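Local coordinates for methylated-DNA--protein-cysteine methyltransferase (PDB 1MGT) that repairs O6-methylguanine and O4-methylthymine in DNA by transferring the methyl group irreversibly to one of its own cysteines, at residues 18-23 and 59-64; 27-32 and 157-162; 50-55 and 85-90; 91-96 and 127-132; 108-113 and 142-147. All blocks are in the same frame, centred on the assembly; numbering follows the deposited sequence.

Interaction 1: 18-23 and 59-64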
# COMPACT_ATOMS: atom_id res chain seq x y z
N VAL A 18 6.56 3.83 -7.95
CA VAL A 18 7.37 3.21 -6.91
C VAL A 18 8.63 4.08 -6.66
O VAL A 18 9.33 4.39 -7.62
CB VAL A 18 7.82 1.79 -7.29
CG1 VAL A 18 8.64 1.17 -6.14
CG2 VAL A 18 6.63 0.87 -7.58
N ILE A 19 8.78 4.49 -5.42
CA ILE A 19 9.95 5.27 -5.02
C ILE A 19 10.92 4.22 -4.51
O ILE A 19 10.53 3.36 -3.68
CB ILE A 19 9.62 6.26 -3.91
CG1 ILE A 19 8.49 7.22 -4.35
CG2 ILE A 19 10.89 6.99 -3.50
CD1 ILE A 19 8.08 8.19 -3.24
N PHE A 20 12.16 4.20 -4.97
CA PHE A 20 13.07 3.16 -4.51
C PHE A 20 14.52 3.65 -4.53
O PHE A 20 14.84 4.61 -5.22
CB PHE A 20 12.99 1.92 -5.42
CG PHE A 20 13.39 2.15 -6.85
CD1 PHE A 20 14.68 1.78 -7.26
CD2 PHE A 20 12.53 2.70 -7.76
CE1 PHE A 20 15.07 1.98 -8.58
CE2 PHE A 20 12.92 2.92 -9.08
CZ PHE A 20 14.19 2.54 -9.49
N SER A 21 15.33 2.97 -3.76
CA SER A 21 16.77 3.27 -3.66
C SER A 21 17.40 1.97 -3.17
O SER A 21 17.57 1.85 -1.94
CB SER A 21 16.97 4.36 -2.61
OG SER A 21 18.35 4.68 -2.51
N GLY A 22 17.59 0.99 -4.01
CA GLY A 22 18.19 -0.26 -3.42
C GLY A 22 17.06 -1.25 -3.11
O GLY A 22 17.12 -2.42 -3.50
N ARG A 23 16.07 -0.80 -2.37
CA ARG A 23 14.87 -1.55 -1.98
C ARG A 23 13.72 -0.52 -2.08
O ARG A 23 13.99 0.68 -2.23
CB ARG A 23 14.97 -2.17 -0.61
CG ARG A 23 15.61 -3.56 -0.57
CD ARG A 23 15.49 -4.15 0.85
NE ARG A 23 16.08 -3.20 1.79
CZ ARG A 23 16.21 -3.33 3.11
NH1 ARG A 23 15.77 -4.40 3.75
NH2 ARG A 23 16.79 -2.35 3.80
N GLN A 59 13.43 6.74 -13.37
CA GLN A 59 14.30 5.69 -13.84
C GLN A 59 13.50 4.41 -14.12
O GLN A 59 12.51 4.11 -13.44
CB GLN A 59 15.37 5.37 -12.79
CG GLN A 59 16.22 6.53 -12.28
CD GLN A 59 17.10 7.15 -13.35
OE1 GLN A 59 17.37 6.55 -14.37
NE2 GLN A 59 17.56 8.39 -13.13
N PRO A 60 13.92 3.65 -15.11
CA PRO A 60 13.30 2.40 -15.46
C PRO A 60 13.55 1.36 -14.37
O PRO A 60 14.58 1.31 -13.70
CB PRO A 60 13.99 1.94 -16.74
CG PRO A 60 14.84 3.08 -17.19
CD PRO A 60 15.11 3.93 -15.97
N SER A 61 12.52 0.53 -14.14
CA SER A 61 12.68 -0.52 -13.14
C SER A 61 11.52 -1.51 -13.32
O SER A 61 10.58 -1.20 -14.04
CB SER A 61 12.81 -0.04 -11.73
OG SER A 61 11.63 -0.11 -10.98
N ASP A 62 11.68 -2.67 -12.70
CA ASP A 62 10.63 -3.68 -12.82
C ASP A 62 9.71 -3.63 -11.59
O ASP A 62 8.79 -4.45 -11.50
CB ASP A 62 11.20 -5.07 -13.01
CG ASP A 62 12.00 -5.59 -11.86
OD1 ASP A 62 12.32 -6.81 -11.84
OD2 ASP A 62 12.35 -4.83 -10.94
N TYR A 63 9.90 -2.68 -10.69
CA TYR A 63 9.07 -2.58 -9.50
C TYR A 63 7.60 -2.37 -9.77
O TYR A 63 6.75 -3.09 -9.17
CB TYR A 63 9.61 -1.54 -8.52
CG TYR A 63 10.76 -2.05 -7.68
CD1 TYR A 63 11.93 -1.30 -7.60
CD2 TYR A 63 10.69 -3.24 -6.98
CE1 TYR A 63 13.00 -1.74 -6.82
CE2 TYR A 63 11.75 -3.68 -6.21
CZ TYR A 63 12.89 -2.93 -6.14
OH TYR A 63 13.97 -3.36 -5.37
N PRO A 64 7.21 -1.45 -10.63
CA PRO A 64 5.80 -1.24 -10.95
C PRO A 64 5.15 -2.53 -11.43
O PRO A 64 4.03 -2.87 -11.01
CB PRO A 64 5.82 -0.17 -12.04
CG PRO A 64 7.08 0.62 -11.68
CD PRO A 64 8.08 -0.50 -11.35
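Ser61 OG lies against the Phe20 ring, 3.8 Å from Phe20 CE2, and has two polar partners. Tyr63 N donates to Ser61 OG at 3.1 Å with an N-H...O angle of 160°, a cap at the start of helix 63-71. Ser3 OG of strand 2-9 is hydrogen-bonded to the same hydroxyl. The rest of the contact is apolar. Phe20 CG, set between its backbone N and carbonyl carbon (chi1 62°), lies 3.8 Å from Tyr63 CD1, which meets one face of the Phe20 ring toward the rim. The two ring planes are 59° apart, an oblique pair. At the far end of the ring, Phe20 CZ reaches Ser61 CB at 3.7 Å. Val18 crosses Tyr63 at about a right angle, with Val18 CG1 3.7 Å from Tyr63 CB. Its other methyl, Val18 CG2, sits 4.1 Å from Pro64 CG. An alanine at Phe20 would probably leave a gap beside Ser61 CB and let the Tyr63 ring turn more freely. No hydrogen bond crosses between 18-23 and 59-64. The first turn of helix 63-71 is therefore held to strand 12-20, the middle strand of the N-terminal antiparallel sheet, by apolar side-chain contacts.

Interaction 2: 27-32 and 157-162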
# COMPACT_ATOMS: atom_id res chain seq x y z
N ILE A 27 5.17 3.33 -2.35
CA ILE A 27 4.36 2.96 -3.50
C ILE A 27 3.09 3.80 -3.48
O ILE A 27 2.59 4.11 -2.40
CB ILE A 27 3.85 1.49 -3.36
CG1 ILE A 27 5.03 0.52 -3.34
CG2 ILE A 27 2.87 1.15 -4.48
CD1 ILE A 27 4.70 -0.88 -2.85
N ALA A 28 2.62 4.20 -4.68
CA ALA A 28 1.38 4.94 -4.77
C ALA A 28 0.65 4.43 -6.03
O ALA A 28 1.26 3.87 -6.92
CB ALA A 28 1.52 6.45 -4.87
N PHE A 29 -0.67 4.64 -6.07
CA PHE A 29 -1.40 4.20 -7.26
C PHE A 29 -2.61 5.12 -7.42
O PHE A 29 -3.04 5.76 -6.47
CB PHE A 29 -1.80 2.76 -7.28
CG PHE A 29 -2.98 2.39 -6.42
CD1 PHE A 29 -4.21 2.16 -7.01
CD2 PHE A 29 -2.84 2.28 -5.05
CE1 PHE A 29 -5.31 1.80 -6.23
CE2 PHE A 29 -3.94 1.92 -4.27
CZ PHE A 29 -5.16 1.69 -4.87
N ALA A 30 -3.11 5.16 -8.66
CA ALA A 30 -4.28 6.03 -8.90
C ALA A 30 -4.83 5.64 -10.28
O ALA A 30 -4.20 4.85 -11.00
CB ALA A 30 -3.84 7.48 -8.92
N PHE A 31 -5.95 6.23 -10.64
CA PHE A 31 -6.52 5.91 -11.97
C PHE A 31 -6.11 6.90 -13.03
O PHE A 31 -6.56 6.77 -14.19
CB PHE A 31 -8.05 5.90 -11.84
CG PHE A 31 -8.56 4.87 -10.88
CD1 PHE A 31 -9.44 5.24 -9.87
CD2 PHE A 31 -8.19 3.55 -11.04
CE1 PHE A 31 -9.92 4.26 -9.00
CE2 PHE A 31 -8.68 2.57 -10.17
CZ PHE A 31 -9.55 2.95 -9.16
N ASP A 32 -5.27 7.89 -12.69
CA ASP A 32 -4.82 8.86 -13.70
C ASP A 32 -3.43 9.32 -13.28
O ASP A 32 -3.11 9.26 -12.08
CB ASP A 32 -5.81 9.99 -13.88
CG ASP A 32 -5.91 10.92 -12.68
OD1 ASP A 32 -6.80 10.70 -11.85
OD2 ASP A 32 -5.09 11.86 -12.60
N ILE A 157 -11.85 6.01 -1.63
CA ILE A 157 -12.81 4.93 -1.41
C ILE A 157 -13.01 4.10 -2.66
O ILE A 157 -13.11 2.87 -2.61
CB ILE A 157 -14.17 5.44 -0.90
CG1 ILE A 157 -14.03 6.31 0.33
CG2 ILE A 157 -15.11 4.27 -0.62
CD1 ILE A 157 -13.31 5.71 1.51
N GLU A 158 -13.05 4.75 -3.83
CA GLU A 158 -13.23 4.01 -5.07
C GLU A 158 -12.04 3.09 -5.31
O GLU A 158 -12.21 2.00 -5.85
CB GLU A 158 -13.40 4.97 -6.26
CG GLU A 158 -14.77 5.65 -6.22
CD GLU A 158 -15.89 4.65 -6.43
OE1 GLU A 158 -15.73 3.75 -7.29
OE2 GLU A 158 -16.93 4.77 -5.74
N GLU A 159 -10.84 3.58 -4.92
CA GLU A 159 -9.65 2.75 -5.07
C GLU A 159 -9.76 1.53 -4.14
O GLU A 159 -9.41 0.42 -4.54
CB GLU A 159 -8.40 3.57 -4.73
CG GLU A 159 -7.98 4.52 -5.85
CD GLU A 159 -8.62 5.88 -5.81
OE1 GLU A 159 -9.72 6.08 -5.26
OE2 GLU A 159 -7.99 6.83 -6.37
N LYS A 160 -10.23 1.77 -2.92
CA LYS A 160 -10.37 0.62 -1.98
C LYS A 160 -11.35 -0.42 -2.52
O LYS A 160 -11.11 -1.64 -2.50
CB LYS A 160 -10.85 1.11 -0.61
CG LYS A 160 -10.67 0.00 0.47
CD LYS A 160 -11.08 0.59 1.82
CE LYS A 160 -10.74 -0.34 2.98
NZ LYS A 160 -11.10 0.30 4.28
N LYS A 161 -12.48 0.04 -3.02
CA LYS A 161 -13.52 -0.82 -3.59
C LYS A 161 -13.03 -1.58 -4.80
O LYS A 161 -13.33 -2.75 -5.01
CB LYS A 161 -14.73 0.03 -3.98
CG LYS A 161 -15.79 0.14 -2.91
CD LYS A 161 -16.89 1.13 -3.25
CE LYS A 161 -17.59 0.79 -4.56
NZ LYS A 161 -18.71 1.76 -4.83
N PHE A 162 -12.22 -0.92 -5.64
CA PHE A 162 -11.66 -1.56 -6.82
C PHE A 162 -10.76 -2.72 -6.44
O PHE A 162 -10.80 -3.81 -7.04
CB PHE A 162 -10.92 -0.51 -7.65
CG PHE A 162 -10.02 -1.10 -8.69
CD1 PHE A 162 -10.54 -1.60 -9.87
CD2 PHE A 162 -8.65 -1.15 -8.47
CE1 PHE A 162 -9.70 -2.16 -10.82
CE2 PHE A 162 -7.81 -1.69 -9.42
CZ PHE A 162 -8.34 -2.19 -10.59
O HOH W 1 -7.28 7.96 -8.80
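The Phe31 ring points its edge at one face of Phe162, a T-shaped pair with the planes 87° apart and the centroids 5.6 Å apart. Phe31 CE2 stands 4.1 Å above the Phe162 ring plane, toward the rim. Near the plane of Phe31, at its edge, Phe162 CB lies 4.0 Å from Phe31 CZ. The Glu159 chain fits between two rings. Its CG is 3.7 Å from Phe31 CE1, and Glu159 CB is 3.7 Å from Phe29 CZ; both approaches are oblique. A bend at chi2 (88°) sets Glu159 CD near Phe31 CE1. The carboxylate plane is only 23° from the Phe31 ring plane. This buried carboxylate is well supplied with partners. Glu159 OE2 accepts from a water at 2.8 Å, and that water accepts from Phe31 N at 2.9 Å. Arg39 of helix 33-49 forms a salt bridge to Glu159 OE2, which would probably keep the glutamate ionised. Arg12 makes a cation-pi contact with Phe31. An alanine at Phe31 would probably leave the Phe162 face without its edge partner and open a gap beside Glu159 CG. The contact belongs to the two-domain fold of the MGMT family: the end of strand 24-30 and Phe31 after it, in the N-terminal part, meet helix 157-166 of the DNA-binding part. The side chain of Phe29 is about 8 Å from that of the probable nucleophile Cys141.

Interaction 3: 50-55 and 85-90. With SO4 (sulfate ion), chain D.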
# COMPACT_ATOMS: atom_id res chain seq x y z
N ARG A 50 10.29 11.99 8.12
CA ARG A 50 10.75 10.92 9.00
C ARG A 50 12.22 10.62 8.79
O ARG A 50 12.76 9.63 9.28
CB ARG A 50 9.90 9.65 8.89
CG ARG A 50 8.61 9.90 9.74
CD ARG A 50 7.84 8.60 9.77
NE ARG A 50 6.64 8.72 10.61
CZ ARG A 50 6.00 7.56 10.91
NH1 ARG A 50 6.46 6.42 10.44
NH2 ARG A 50 4.91 7.65 11.67
N GLY A 51 12.91 11.53 8.08
CA GLY A 51 14.33 11.41 7.83
C GLY A 51 14.78 10.56 6.70
O GLY A 51 15.97 10.21 6.60
N VAL A 52 13.91 10.16 5.78
CA VAL A 52 14.28 9.34 4.65
C VAL A 52 14.75 10.21 3.48
O VAL A 52 14.10 11.21 3.20
CB VAL A 52 13.06 8.49 4.19
CG1 VAL A 52 13.44 7.60 3.03
CG2 VAL A 52 12.58 7.67 5.40
N SER A 53 15.85 9.84 2.87
CA SER A 53 16.37 10.61 1.72
C SER A 53 15.72 10.07 0.45
O SER A 53 15.88 8.89 0.17
CB SER A 53 17.90 10.38 1.64
OG SER A 53 18.44 11.08 2.76
N ILE A 54 15.00 10.92 -0.26
CA ILE A 54 14.28 10.60 -1.45
C ILE A 54 14.70 11.42 -2.68
O ILE A 54 14.83 12.63 -2.56
CB ILE A 54 12.77 10.97 -1.25
CG1 ILE A 54 12.16 10.26 -0.03
CG2 ILE A 54 11.97 10.60 -2.49
CD1 ILE A 54 12.17 8.76 -0.15
N SER A 55 14.78 10.76 -3.81
CA SER A 55 15.09 11.34 -5.09
C SER A 55 13.97 10.90 -6.07
O SER A 55 13.77 9.70 -6.19
CB SER A 55 16.43 10.84 -5.68
OG SER A 55 16.73 11.79 -6.69
N SER A 85 12.05 -1.62 2.05
CA SER A 85 13.15 -1.16 2.90
C SER A 85 12.75 -0.88 4.33
O SER A 85 13.61 -0.89 5.22
CB SER A 85 13.75 0.14 2.33
OG SER A 85 12.81 1.17 2.60
N PHE A 86 11.48 -0.57 4.62
CA PHE A 86 11.00 -0.20 5.92
C PHE A 86 11.65 1.09 6.41
O PHE A 86 11.66 1.37 7.61
CB PHE A 86 11.08 -1.29 7.01
CG PHE A 86 9.99 -2.32 6.72
CD1 PHE A 86 10.30 -3.50 6.09
CD2 PHE A 86 8.68 -2.02 7.07
CE1 PHE A 86 9.33 -4.44 5.80
CE2 PHE A 86 7.71 -2.96 6.77
CZ PHE A 86 8.02 -4.14 6.15
N GLU A 87 12.18 1.91 5.49
CA GLU A 87 12.77 3.18 5.90
C GLU A 87 11.60 4.12 6.24
O GLU A 87 10.61 4.11 5.50
CB GLU A 87 13.57 3.81 4.74
CG GLU A 87 14.89 3.10 4.46
CD GLU A 87 15.64 3.64 3.25
OE1 GLU A 87 15.39 4.75 2.78
OE2 GLU A 87 16.52 2.95 2.72
N GLY A 88 11.69 4.84 7.34
CA GLY A 88 10.68 5.76 7.80
C GLY A 88 9.44 5.02 8.39
O GLY A 88 8.37 5.63 8.43
N VAL A 89 9.61 3.78 8.78
CA VAL A 89 8.46 3.01 9.35
C VAL A 89 8.84 2.71 10.81
O VAL A 89 9.98 2.24 11.01
CB VAL A 89 8.20 1.74 8.55
CG1 VAL A 89 7.07 0.88 9.17
CG2 VAL A 89 7.77 2.08 7.12
N THR A 90 7.99 3.03 11.75
CA THR A 90 8.31 2.75 13.18
C THR A 90 8.21 1.26 13.46
O THR A 90 7.59 0.47 12.73
CB THR A 90 7.40 3.50 14.14
OG1 THR A 90 6.05 2.98 14.08
CG2 THR A 90 7.35 5.00 13.90
S SO4 D . 4.29 11.12 11.97
O1 SO4 D . 5.75 11.25 11.66
O2 SO4 D . 3.50 11.12 10.70
O3 SO4 D . 3.86 12.29 12.81
O4 SO4 D . 4.02 9.86 12.72
O HOH W 2 17.05 7.43 3.59
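Arg50 supplies the direct hydrogen bond between the two loops, Arg50 NH1 to Gly88 O at 2.9 Å with an N-H...O angle of 151°. The oxygen lies near the guanidinium plane, while the nitrogen sits above the carbonyl plane, 35° out of it. NH1 is shared with Glu93 OE1, a salt bridge. The other two nitrogens go to a sulfate, probably from the crystallisation liquor: Arg50 NE donates to sulfate O1 at 2.9 Å and Arg50 NH2 to sulfate O4 at 2.6 Å. A helix end and a turn face each other here. Gly51 is the C' residue of the Schellman motif that ends helix 33-49. Phe86 to Val89 form a type II beta turn, entered through an ST turn at Ser85, and Thr90 is the N-cap of helix 91-103. Among the van der Waals contacts, Val52 CG2 presses on the turn 3.5 Å from Gly88 N, where a beta carbon on Gly88 would clash with it. Val52 CG1 lies 3.5 Å from Glu87 OE1. Thr90 CG2 is 3.8 Å from Arg50 NH1. One link goes through water: it accepts from Ser53 N at 2.8 Å and donates to Glu87 OE1, an oxygen also bonded by Gln25 NE2.

Interaction 4: 91-96 and 127-132. With SO4 (sulfate ion), chain D.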
# COMPACT_ATOMS: atom_id res chain seq x y z
N PRO A 91 8.83 0.79 14.54
CA PRO A 91 8.78 -0.61 14.92
C PRO A 91 7.32 -1.07 15.07
O PRO A 91 7.01 -2.19 14.62
CB PRO A 91 9.52 -0.66 16.25
CG PRO A 91 10.45 0.53 16.20
CD PRO A 91 9.63 1.61 15.51
N PHE A 92 6.46 -0.27 15.64
CA PHE A 92 5.04 -0.62 15.81
C PHE A 92 4.38 -0.77 14.43
O PHE A 92 3.71 -1.73 14.11
CB PHE A 92 4.26 0.41 16.61
CG PHE A 92 2.77 0.17 16.58
CD1 PHE A 92 2.26 -0.96 17.23
CD2 PHE A 92 1.90 1.05 16.00
CE1 PHE A 92 0.90 -1.18 17.23
CE2 PHE A 92 0.54 0.83 16.00
CZ PHE A 92 0.05 -0.30 16.62
N GLU A 93 4.57 0.28 13.59
CA GLU A 93 3.98 0.21 12.25
C GLU A 93 4.45 -1.02 11.51
O GLU A 93 3.65 -1.70 10.86
CB GLU A 93 4.33 1.49 11.45
CG GLU A 93 3.60 2.72 12.02
CD GLU A 93 4.26 4.03 11.60
OE1 GLU A 93 5.30 3.98 10.89
OE2 GLU A 93 3.73 5.09 11.98
N LYS A 94 5.73 -1.36 11.56
CA LYS A 94 6.27 -2.51 10.89
C LYS A 94 5.58 -3.80 11.37
O LYS A 94 5.27 -4.66 10.54
CB LYS A 94 7.77 -2.68 11.13
CG LYS A 94 8.39 -3.91 10.47
CD LYS A 94 9.92 -3.71 10.40
CE LYS A 94 10.57 -4.91 9.71
NZ LYS A 94 12.02 -4.98 10.07
N LYS A 95 5.38 -3.89 12.67
CA LYS A 95 4.73 -5.07 13.27
C LYS A 95 3.32 -5.23 12.72
O LYS A 95 2.90 -6.32 12.32
CB LYS A 95 4.71 -4.94 14.79
CG LYS A 95 3.95 -6.00 15.58
CD LYS A 95 3.70 -5.44 17.00
CE LYS A 95 3.08 -6.46 17.94
NZ LYS A 95 2.38 -5.76 19.07
N VAL A 96 2.60 -4.12 12.66
CA VAL A 96 1.24 -4.17 12.11
C VAL A 96 1.28 -4.56 10.64
O VAL A 96 0.54 -5.45 10.19
CB VAL A 96 0.53 -2.82 12.31
CG1 VAL A 96 -0.77 -2.74 11.51
CG2 VAL A 96 0.30 -2.52 13.78
N GLY A 127 -5.54 2.36 13.07
CA GLY A 127 -6.04 3.31 12.07
C GLY A 127 -4.88 4.26 11.69
O GLY A 127 -4.66 4.51 10.50
N GLY A 128 -4.15 4.77 12.67
CA GLY A 128 -3.02 5.67 12.39
C GLY A 128 -1.99 4.99 11.51
O GLY A 128 -1.41 5.62 10.60
N ALA A 129 -1.68 3.72 11.79
CA ALA A 129 -0.71 2.98 10.99
C ALA A 129 -1.21 2.77 9.57
O ALA A 129 -0.44 2.84 8.61
CB ALA A 129 -0.35 1.65 11.65
N MET A 130 -2.52 2.52 9.39
CA MET A 130 -3.03 2.31 8.04
C MET A 130 -2.96 3.60 7.23
O MET A 130 -2.61 3.57 6.04
CB MET A 130 -4.48 1.82 8.04
CG MET A 130 -4.69 0.45 8.68
SD MET A 130 -3.74 -0.84 7.88
CE MET A 130 -2.35 -1.00 8.96
N LYS A 131 -3.28 4.73 7.88
CA LYS A 131 -3.21 6.01 7.18
C LYS A 131 -1.80 6.31 6.67
O LYS A 131 -1.60 6.91 5.59
CB LYS A 131 -3.58 7.13 8.17
CG LYS A 131 -3.68 8.49 7.48
CD LYS A 131 -3.81 9.58 8.54
CE LYS A 131 -4.47 10.83 7.94
NZ LYS A 131 -4.13 12.01 8.81
N ARG A 132 -0.80 5.92 7.44
CA ARG A 132 0.58 6.16 7.12
C ARG A 132 1.26 5.10 6.30
O ARG A 132 2.46 5.26 6.04
CB ARG A 132 1.39 6.37 8.43
CG ARG A 132 0.95 7.67 9.14
CD ARG A 132 1.37 7.63 10.59
NE ARG A 132 1.16 8.91 11.27
CZ ARG A 132 0.01 9.28 11.84
NH1 ARG A 132 -1.04 8.47 11.82
NH2 ARG A 132 -0.09 10.46 12.45
S SO4 D . 4.29 11.12 11.97
O1 SO4 D . 5.75 11.25 11.66
O2 SO4 D . 3.50 11.12 10.70
O3 SO4 D . 3.86 12.29 12.81
O4 SO4 D . 4.02 9.86 12.72
O HOH W 3 4.67 3.81 8.25
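Glu93 turns CG anti to its carbonyl carbon (chi1 -69°), which brings Glu93 CG to 4.1 Å from Ala129 CB. Met130 is bent at chi2 and chi3, and a chi3 of 100° carries CE back toward the other helix. There Met130 CE meets Val96 CG1 at 3.5 Å, tighter than usual for two carbons. Beyond CG the Glu93 chain is extended, and Glu93 OE2 lies 3.7 Å from Arg132 CD. Their charged ends do not touch. Instead Glu93 OE1, held by Arg50, accepts from a water at 2.7 Å, which also donates weakly to Arg132 O. Arg132 NH1 folds back to Gly128 O at 3.1 Å. That carbonyl accepts from both Arg132 N and NH1, one on each face of its plane. Arg132 NE donates to O2 of the sulfate that Arg50 also binds, at 3.3 Å. The axes of 91-96 and 127-131 cross at -86° and come within 9.9 Å, with Ala129 in the crossing. Helix 123-131 follows helix 112-118 in the HTH-type DNA-binding domain and is probably its recognition helix, as in MGMT relatives. Met130 also packs on Tyr97 and Leu100 of helix 91-103, and on the probable nucleophile Cys141.

Interaction 5: 108-113 and 142-147. With SO4 (sulfate ion), chain B.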
# COMPACT_ATOMS: atom_id res chain seq x y z
N SER A 108 -10.22 -12.16 1.75
CA SER A 108 -10.78 -11.98 3.08
C SER A 108 -10.51 -10.57 3.57
O SER A 108 -9.75 -9.83 2.92
CB SER A 108 -10.22 -13.00 4.09
OG SER A 108 -8.90 -12.57 4.46
N VAL A 109 -11.18 -10.18 4.65
CA VAL A 109 -11.05 -8.86 5.24
C VAL A 109 -10.93 -9.01 6.76
O VAL A 109 -11.01 -10.14 7.25
CB VAL A 109 -12.21 -7.92 4.93
CG1 VAL A 109 -12.37 -7.67 3.41
CG2 VAL A 109 -13.52 -8.49 5.49
N ILE A 110 -10.71 -7.91 7.43
CA ILE A 110 -10.61 -7.92 8.91
C ILE A 110 -11.02 -6.53 9.35
O ILE A 110 -10.77 -5.54 8.62
CB ILE A 110 -9.24 -8.31 9.42
CG1 ILE A 110 -9.30 -8.57 10.94
CG2 ILE A 110 -8.22 -7.18 9.13
CD1 ILE A 110 -8.19 -9.49 11.43
N THR A 111 -11.69 -6.38 10.48
CA THR A 111 -12.09 -5.06 10.91
C THR A 111 -10.96 -4.38 11.66
O THR A 111 -10.01 -5.04 12.12
CB THR A 111 -13.33 -5.12 11.85
OG1 THR A 111 -12.95 -5.81 13.04
CG2 THR A 111 -14.47 -5.86 11.15
N TYR A 112 -11.04 -3.06 11.79
CA TYR A 112 -10.01 -2.35 12.54
C TYR A 112 -9.96 -2.94 13.97
O TYR A 112 -8.91 -3.15 14.52
CB TYR A 112 -10.34 -0.87 12.72
CG TYR A 112 -10.18 -0.09 11.43
CD1 TYR A 112 -11.30 0.17 10.66
CD2 TYR A 112 -8.93 0.35 11.00
CE1 TYR A 112 -11.19 0.88 9.48
CE2 TYR A 112 -8.81 1.06 9.82
CZ TYR A 112 -9.94 1.31 9.07
OH TYR A 112 -9.85 2.01 7.89
N GLY A 113 -11.17 -3.13 14.54
CA GLY A 113 -11.27 -3.67 15.88
C GLY A 113 -10.66 -5.05 16.04
O GLY A 113 -9.99 -5.29 17.06
N HIS A 142 -6.14 -2.31 2.35
CA HIS A 142 -7.48 -2.22 1.76
C HIS A 142 -8.35 -3.36 2.33
O HIS A 142 -9.58 -3.27 2.17
CB HIS A 142 -7.45 -2.33 0.25
CG HIS A 142 -6.71 -3.49 -0.30
ND1 HIS A 142 -5.32 -3.53 -0.30
CD2 HIS A 142 -7.09 -4.66 -0.85
CE1 HIS A 142 -4.90 -4.66 -0.83
NE2 HIS A 142 -5.99 -5.37 -1.19
N ARG A 143 -7.74 -4.37 2.91
CA ARG A 143 -8.51 -5.50 3.49
C ARG A 143 -8.95 -5.18 4.92
O ARG A 143 -9.64 -6.01 5.55
CB ARG A 143 -7.64 -6.76 3.50
CG ARG A 143 -7.35 -7.21 2.06
CD ARG A 143 -6.54 -8.51 2.02
NE ARG A 143 -6.00 -8.61 0.65
CZ ARG A 143 -4.89 -9.23 0.30
NH1 ARG A 143 -4.11 -9.87 1.17
NH2 ARG A 143 -4.54 -9.19 -1.00
N VAL A 144 -8.59 -4.02 5.43
CA VAL A 144 -9.01 -3.64 6.80
C VAL A 144 -10.23 -2.74 6.66
O VAL A 144 -10.14 -1.66 6.05
CB VAL A 144 -7.88 -2.94 7.55
CG1 VAL A 144 -8.31 -2.58 8.96
CG2 VAL A 144 -6.62 -3.81 7.55
N VAL A 145 -11.38 -3.22 7.12
CA VAL A 145 -12.64 -2.49 6.99
C VAL A 145 -13.28 -2.14 8.33
O VAL A 145 -12.77 -2.50 9.38
CB VAL A 145 -13.65 -3.34 6.18
CG1 VAL A 145 -13.12 -3.61 4.78
CG2 VAL A 145 -13.89 -4.70 6.87
N ALA A 146 -14.41 -1.41 8.27
CA ALA A 146 -15.10 -1.08 9.54
C ALA A 146 -16.08 -2.22 9.82
O ALA A 146 -16.38 -3.01 8.94
CB ALA A 146 -15.85 0.24 9.43
N HIS A 147 -16.57 -2.32 11.07
CA HIS A 147 -17.53 -3.39 11.33
C HIS A 147 -18.85 -3.08 10.61
O HIS A 147 -19.58 -4.02 10.34
CB HIS A 147 -17.80 -3.56 12.83
CG HIS A 147 -18.65 -2.46 13.39
ND1 HIS A 147 -18.13 -1.30 13.90
CD2 HIS A 147 -20.01 -2.37 13.51
CE1 HIS A 147 -19.14 -0.53 14.32
NE2 HIS A 147 -20.27 -1.16 14.09
S SO4 B . -14.38 -0.94 13.82
O1 SO4 B . -13.49 -0.04 12.95
O2 SO4 B . -15.73 -0.89 13.21
O3 SO4 B . -14.33 -0.38 15.18
O4 SO4 B . -13.85 -2.32 13.79
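Tyr112 and Val144 cross at about a right angle, with Val144 CG1 over one face of the ring. This CH-pi contact puts Val144 CG1 3.9 Å from the Tyr112 ring centroid, 21° off the ring normal. Ile110 and Val144 instead lie side by side and point the same way, with Ile110 CG2 4.1 Å from Val144 CG2. On the other face of the small sheet are Thr111 and Val145. Val109 crosses Val145 at about a right angle, and their CG2 atoms are 4.1 Å apart. The backbones form a short parallel two-stranded sheet, 110-111 with 144-145. Ile110 N bonds Arg143 O at 2.9 Å, and Val145 N bonds Ile110 O at 2.8 Å. Tyr112 N then donates to Val145 O at 3.0 Å. Residues 142-144 belong to the Pro-Cys-His-Arg-Val signature of the family, so strand 144-145 begins three residues after the probable nucleophile Cys141. Arg143 runs extended past Ser108, with Arg143 CD 3.6 Å from Ser108 O, and its guanidinium forms a salt bridge with Glu167. Thr111 OG1 caps helix 112-118 by accepting from Asp114 N. A sulfate, probably from the crystallisation liquor, accepts from Gly113 N and from His147 N.

Overall arrangement
Interactions 1 and 2 reach neighbouring strands, 12-20 and 24-30, of the N-terminal antiparallel sheet, with centres about 19 Å apart. Interaction 2 ties that sheet to helix 157-166, and interactions 3, 4 and 5 are nested in the chain loop it closes. Interaction 3 joins the loop after helix 33-49 to the loop before helix 91-103, where interaction 4 begins. Interactions 3 and 4, their centres about 14 Å apart, share a sulfate and the Arg50-Glu93 salt bridge. Interactions 4 and 5 cross along the chain within the DNA-binding domain and touch through Met130 and Val144. Lys160 links interactions 2 and 5. Contacts 2, 4 and 5 all come near Cys141, with Met130 and Val144 closer than Phe29.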